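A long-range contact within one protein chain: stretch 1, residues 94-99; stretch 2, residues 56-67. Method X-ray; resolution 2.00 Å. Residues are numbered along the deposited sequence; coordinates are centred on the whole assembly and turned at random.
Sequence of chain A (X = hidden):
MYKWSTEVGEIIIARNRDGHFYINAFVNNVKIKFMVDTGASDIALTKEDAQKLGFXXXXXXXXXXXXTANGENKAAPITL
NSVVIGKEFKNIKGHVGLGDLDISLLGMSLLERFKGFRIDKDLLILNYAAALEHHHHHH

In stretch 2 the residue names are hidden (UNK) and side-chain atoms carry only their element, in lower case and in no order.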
ATOM      1  N   GLY A  94      26.053 -12.851   4.385  1.00 28.14           N
ATOM      2  CA  GLY A  94      25.927 -14.148   5.030  1.00 31.01           C
ATOM      3  C   GLY A  94      27.270 -14.730   5.321  1.00 28.01           C
ATOM      4  O   GLY A  94      28.313 -14.107   5.087  1.00 27.78           O
ATOM      5  N   HIS A  95      27.272 -15.927   5.864  1.00 32.30           N
ATOM      6  CA  HIS A  95      28.493 -16.632   6.056  1.00 26.32           C
ATOM      7  C   HIS A  95      28.182 -18.111   6.049  1.00 29.01           C
ATOM      8  O   HIS A  95      27.039 -18.516   6.215  1.00 33.54           O
ATOM      9  CB  HIS A  95      29.148 -16.272   7.395  1.00 31.10           C
ATOM     10  CG  HIS A  95      28.320 -16.662   8.585  1.00 31.76           C
ATOM     11  ND1 HIS A  95      27.464 -15.784   9.194  1.00 34.31           N
ATOM     12  CD2 HIS A  95      28.251 -17.816   9.307  1.00 35.78           C
ATOM     13  CE1 HIS A  95      26.893 -16.373  10.237  1.00 29.69           C
ATOM     14  NE2 HIS A  95      27.347 -17.603  10.325  1.00 35.97           N
ATOM     15  N   VAL A  96      29.199 -18.904   5.769  1.00 30.39           N
ATOM     16  CA  VAL A  96      29.068 -20.366   5.839  1.00 27.85           C
ATOM     17  C   VAL A  96      30.013 -20.966   6.847  1.00 34.79           C
ATOM     18  O   VAL A  96      31.221 -20.675   6.838  1.00 32.53           O
ATOM     19  CB  VAL A  96      29.105 -21.049   4.451  1.00 38.80           C
ATOM     20  CG1 VAL A  96      29.784 -20.227   3.405  1.00 49.70           C
ATOM     21  CG2 VAL A  96      29.590 -22.459   4.528  1.00 45.98           C
ATOM     22  N   GLY A  97      29.442 -21.773   7.736  1.00 31.40           N
ATOM     23  CA  GLY A  97      30.189 -22.433   8.769  1.00 40.60           C
ATOM     24  C   GLY A  97      30.870 -23.709   8.223  1.00 47.08           C
ATOM     25  O   GLY A  97      30.766 -24.033   7.040  1.00 47.82           O
ATOM     26  N   LEU A  98      31.579 -24.415   9.093  1.00 41.78           N
ATOM     27  CA  LEU A  98      32.328 -25.645   8.750  1.00 47.88           C
ATOM     28  C   LEU A  98      31.505 -26.872   9.020  1.00 55.70           C
ATOM     29  O   LEU A  98      31.880 -27.972   8.631  1.00 43.57           O
ATOM     30  CB  LEU A  98      33.650 -25.712   9.518  1.00 49.54           C
ATOM     31  CG  LEU A  98      34.772 -24.786   9.030  1.00 41.74           C
ATOM     32  CD1 LEU A  98      36.019 -24.877   9.901  1.00 45.36           C
ATOM     33  CD2 LEU A  98      35.109 -25.146   7.576  1.00 49.12           C
ATOM     34  N   GLY A  99      30.386 -26.711   9.709  1.00 65.80           N
ATOM     35  CA  GLY A  99      29.525 -27.850   9.867  1.00 41.42           C
ATOM     36  C   GLY A  99      28.642 -27.881  11.077  1.00 47.57           C
ATOM     37  O   GLY A  99      27.862 -28.828  11.270  1.00 42.66           O
ATOM     38  N   UNK A  56      32.083 -22.827  -3.817  1.00 41.48           N
ATOM     39  CA  UNK A  56      33.123 -23.862  -3.741  1.00 42.87           C
ATOM     40  C   UNK A  56      33.725 -23.731  -2.392  1.00 39.87           C
ATOM     41  O   UNK A  56      34.469 -22.762  -2.121  1.00 40.35           O
ATOM     42  c   UNK A  56      35.300 -24.699  -4.791  1.00 48.89           C
ATOM     43  o   UNK A  56      35.471 -25.389  -3.762  1.00 51.51           O
ATOM     44  o   UNK A  56      36.009 -24.812  -5.810  1.00 52.72           O
ATOM     45  c   UNK A  56      34.182 -23.648  -4.832  1.00 46.08           C
ATOM     46  N   UNK A  57      33.414 -24.690  -1.525  1.00 41.74           N
ATOM     47  CA  UNK A  57      33.755 -24.530  -0.101  1.00 35.70           C
ATOM     48  C   UNK A  57      35.276 -24.510   0.083  1.00 41.34           C
ATOM     49  O   UNK A  57      35.748 -23.872   0.995  1.00 36.03           O
ATOM     50  c   UNK A  57      33.185 -25.667   0.741  1.00 38.79           C
ATOM     51  c   UNK A  57      31.125 -26.953   1.146  1.00 58.11           C
ATOM     52  c   UNK A  57      30.904 -24.476   0.733  1.00 59.32           C
ATOM     53  c   UNK A  57      31.763 -25.588   1.298  1.00 57.80           C
ATOM     54  N   UNK A  58      36.021 -25.143  -0.815  1.00 39.93           N
ATOM     55  CA  UNK A  58      37.491 -25.109  -0.724  1.00 41.76           C
ATOM     56  C   UNK A  58      38.107 -23.743  -1.075  1.00 49.58           C
ATOM     57  O   UNK A  58      39.234 -23.478  -0.676  1.00 50.53           O
ATOM     58  c   UNK A  58      38.154 -26.163  -1.644  1.00 57.43           C
ATOM     59  c   UNK A  58      37.517 -27.520  -1.430  1.00 43.63           C
ATOM     60  o   UNK A  58      38.018 -25.767  -3.026  1.00 70.23           O
ATOM     61  N   UNK A  59      37.405 -22.901  -1.838  1.00 49.57           N
ATOM     62  CA  UNK A  59      37.904 -21.566  -2.222  1.00 56.00           C
ATOM     63  C   UNK A  59      37.558 -20.512  -1.199  1.00 48.82           C
ATOM     64  O   UNK A  59      38.173 -19.454  -1.163  1.00 62.26           O
ATOM     65  c   UNK A  59      38.676 -22.101  -5.403  1.00103.64           C
ATOM     66  c   UNK A  59      38.552 -22.945  -6.660  1.00111.95           C
ATOM     67  c   UNK A  59      37.342 -22.047  -4.710  1.00 82.02           C
ATOM     68  n   UNK A  59      39.843 -23.031  -7.381  1.00 88.36           N
ATOM     69  c   UNK A  59      37.319 -21.067  -3.562  1.00 59.82           C
ATOM     70  N   UNK A  60      36.535 -20.762  -0.404  1.00 50.67           N
ATOM     71  CA  UNK A  60      36.106 -19.785   0.599  1.00 40.79           C
ATOM     72  C   UNK A  60      37.233 -19.667   1.606  1.00 42.44           C
ATOM     73  O   UNK A  60      37.907 -20.637   1.905  1.00 39.70           O
ATOM     74  c   UNK A  60      33.182 -18.985  -0.067  1.00 61.53           C
ATOM     75  c   UNK A  60      33.586 -20.346   0.451  1.00 44.85           C
ATOM     76  c   UNK A  60      34.873 -20.255   1.284  1.00 37.93           C
ATOM     77  c   UNK A  60      32.476 -20.896   1.325  1.00 49.70           C
ATOM     78  N   UNK A  61      37.454 -18.481   2.104  1.00 38.28           N
ATOM     79  CA  UNK A  61      38.423 -18.318   3.174  1.00 53.30           C
ATOM     80  C   UNK A  61      37.620 -18.114   4.475  1.00 41.24           C
ATOM     81  O   UNK A  61      36.774 -17.235   4.566  1.00 39.18           O
ATOM     82  n   UNK A  61      40.251 -12.735   0.805  1.00112.14           N
ATOM     83  c   UNK A  61      38.788 -15.965   2.186  1.00 85.23           C
ATOM     84  c   UNK A  61      39.189 -13.685   1.228  1.00122.92           C
ATOM     85  c   UNK A  61      39.401 -17.181   2.858  1.00 60.77           C
ATOM     86  c   UNK A  61      39.761 -14.800   2.087  1.00129.54           C
ATOM     87  N   UNK A  62      37.907 -18.958   5.449  1.00 32.08           N
ATOM     88  CA  UNK A  62      37.188 -18.990   6.722  1.00 35.66           C
ATOM     89  C   UNK A  62      37.889 -18.043   7.664  1.00 39.44           C
ATOM     90  O   UNK A  62      38.550 -18.429   8.605  1.00 42.83           O
ATOM     91  c   UNK A  62      37.112 -20.419   7.260  1.00 37.33           C
ATOM     92  o   UNK A  62      33.264 -23.485   4.465  1.00 56.89           O
ATOM     93  c   UNK A  62      34.218 -22.747   5.099  1.00 49.85           C
ATOM     94  c   UNK A  62      35.460 -22.458   4.509  1.00 47.82           C
ATOM     95  c   UNK A  62      34.888 -21.564   7.051  1.00 42.67           C
ATOM     96  c   UNK A  62      36.410 -21.712   5.215  1.00 52.03           C
ATOM     97  c   UNK A  62      36.137 -21.263   6.504  1.00 39.09           C
ATOM     98  c   UNK A  62      33.939 -22.309   6.360  1.00 40.53           C
ATOM     99  N   UNK A  63      37.704 -16.758   7.404  1.00 54.18           N
ATOM    100  CA  UNK A  63      38.404 -15.728   8.151  1.00 54.05           C
ATOM    101  C   UNK A  63      37.628 -15.207   9.351  1.00 58.01           C
ATOM    102  O   UNK A  63      38.194 -14.497  10.173  1.00 50.42           O
ATOM    103  o   UNK A  63      37.461 -14.109   6.619  1.00 46.42           O
ATOM    104  c   UNK A  63      39.699 -14.924   6.181  1.00 53.72           C
ATOM    105  c   UNK A  63      38.684 -14.533   7.236  1.00 52.17           C
ATOM    106  N   UNK A  64      36.340 -15.530   9.438  1.00 39.73           N
ATOM    107  CA  UNK A  64      35.471 -14.968  10.474  1.00 42.93           C
ATOM    108  C   UNK A  64      35.234 -15.975  11.600  1.00 40.97           C
ATOM    109  O   UNK A  64      35.363 -17.175  11.412  1.00 44.64           O
ATOM    110  c   UNK A  64      34.150 -14.442   9.886  1.00 40.44           C
ATOM    111  c   UNK A  64      32.720 -11.730  11.558  1.00 86.37           C
ATOM    112  n   UNK A  64      31.475 -11.307  11.779  1.00 67.03           N
ATOM    113  n   UNK A  64      33.392 -12.322  12.548  1.00 65.52           N
ATOM    114  c   UNK A  64      34.328 -13.191   9.019  1.00 61.04           C
ATOM    115  c   UNK A  64      34.568 -11.943   9.881  1.00 52.48           C
ATOM    116  n   UNK A  64      33.264 -11.507  10.364  1.00 74.66           N
ATOM    117  N   UNK A  65      34.933 -15.448  12.778  1.00 42.52           N
ATOM    118  CA  UNK A  65      34.614 -16.239  13.935  1.00 39.43           C
ATOM    119  C   UNK A  65      33.300 -15.777  14.556  1.00 39.96           C
ATOM    120  O   UNK A  65      33.129 -14.628  14.934  1.00 42.47           O
ATOM    121  c   UNK A  65      35.763 -16.163  14.946  1.00 42.32           C
ATOM    122  o   UNK A  65      36.931 -16.670  14.338  1.00 40.63           O
ATOM    123  c   UNK A  65      35.460 -16.925  16.213  1.00 47.49           C
ATOM    124  N   UNK A  66      32.365 -16.704  14.665  1.00 35.66           N
ATOM    125  CA  UNK A  66      31.084 -16.439  15.291  1.00 41.48           C
ATOM    126  C   UNK A  66      31.105 -17.041  16.684  1.00 46.71           C
ATOM    127  O   UNK A  66      31.747 -18.065  16.909  1.00 39.40           O
ATOM    128  c   UNK A  66      28.464 -14.214  12.332  1.00 44.20           C
ATOM    129  c   UNK A  66      29.725 -16.014  13.274  1.00 37.11           C
ATOM    130  c   UNK A  66      29.297 -14.217  11.241  1.00 39.37           C
ATOM    131  c   UNK A  66      29.965 -16.950  14.409  1.00 32.80           C
ATOM    132  c   UNK A  66      28.699 -15.089  13.348  1.00 43.24           C
ATOM    133  o   UNK A  66      29.032 -13.338  10.259  1.00 41.70           O
ATOM    134  c   UNK A  66      30.543 -16.017  12.142  1.00 31.12           C
ATOM    135  c   UNK A  66      30.331 -15.111  11.117  1.00 40.18           C
ATOM    136  N   UNK A  67      30.526 -16.309  17.637  1.00 35.77           N
ATOM    137  CA  UNK A  67      30.401 -16.714  19.050  1.00 42.53           C
ATOM    138  C   UNK A  67      29.004 -17.287  19.239  1.00 49.59           C
ATOM    139  O   UNK A  67      28.037 -16.532  19.340  1.00 54.35           O
ATOM    140  c   UNK A  67      30.690 -15.514  19.977  1.00 43.13           C
ATOM    141  c   UNK A  67      32.025 -14.796  19.686  1.00 45.51           C
ATOM    142  c   UNK A  67      32.072 -13.418  20.307  1.00 41.66           C
ATOM    143  c   UNK A  67      33.206 -15.631  20.157  1.00 41.36           C
TER

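Position 56 carries two carbons, the second bearing two oxygens, and lies far from stretch 1; this short carboxylate is Asp56. Its backbone O accepts a hydrogen bond from the N of position 59, 3.0 Å away, a bond that spans the turn between them. At position 57 four carbons fork at the second, and one tip comes 4.5 Å from Val96 CG2: an apolar, gamma-branched side chain, Leu57, with CD1 as that tip. Position 58 has one carbon carrying an oxygen and a carbon, and touches nothing on stretch 1. It is Thr58, whose OG1 donates a hydrogen bond of 2.7 Å to Asp56 OD1.

Position 59 holds four carbons in a row ending in nitrogen, exposed and out of reach, hence Lys59. Four carbons forked at the second return at position 60, but here CA-to-CB points toward stretch 1 and one tip packs 3.5 Å from Val96 CG1; this is Leu60, and the tip is CD1. Position 61 is again a four-carbon chain ending in nitrogen, out of reach of stretch 1: Lys61.

At position 62 one carbon leads to a six-carbon ring bearing one oxygen. Leu98 CD2 sits over one face of this ring, Val96 O comes close to one of its carbons, and Gly97 O approaches its edge. The residue is Tyr62. Leu98 CD2 is 3.6 Å from the ring centroid and 3.3 Å from Tyr62 CE2, a CH-pi contact. Val96 O is 3.2 Å from the same CE2, and Gly97 O is 3.6 Å from Tyr62 OH.

Position 63, a single carbon carrying an oxygen and a carbon, is Thr63, remote from stretch 1. Position 64 has three carbons, a nitrogen, then a carbon with two more nitrogens, the guanidinium of Arg64; although its CA-to-CB bond points toward stretch 1, its nearest approach, Arg64 CB to His95 CB, is 5.9 Å. Position 65 repeats the oxygen-and-carbon fork without reaching stretch 1, and is Thr65. At position 66 a six-carbon ring bearing an oxygen lies against the His95 ring, marking Tyr66. Its OH is 3.1 Å from His95 ND1. Position 67, four carbons forked at the second, is Leu67, exposed and out of reach.

No clear hydrogen bond joins the two backbones, whose nearest CA atoms, Gly97 CA and Tyr62 CA, remain 8.1 Å apart; side chains fill the gap. Tyr66 stacks face-to-face on His95, with centroids 3.7 Å apart and planes at 22°, while Tyr62 receives Leu98 on one face. Val96 completes the contact by packing against Leu57 and Leu60.

Stretch 2, residues 56-67: DLTKLKYTRTYL
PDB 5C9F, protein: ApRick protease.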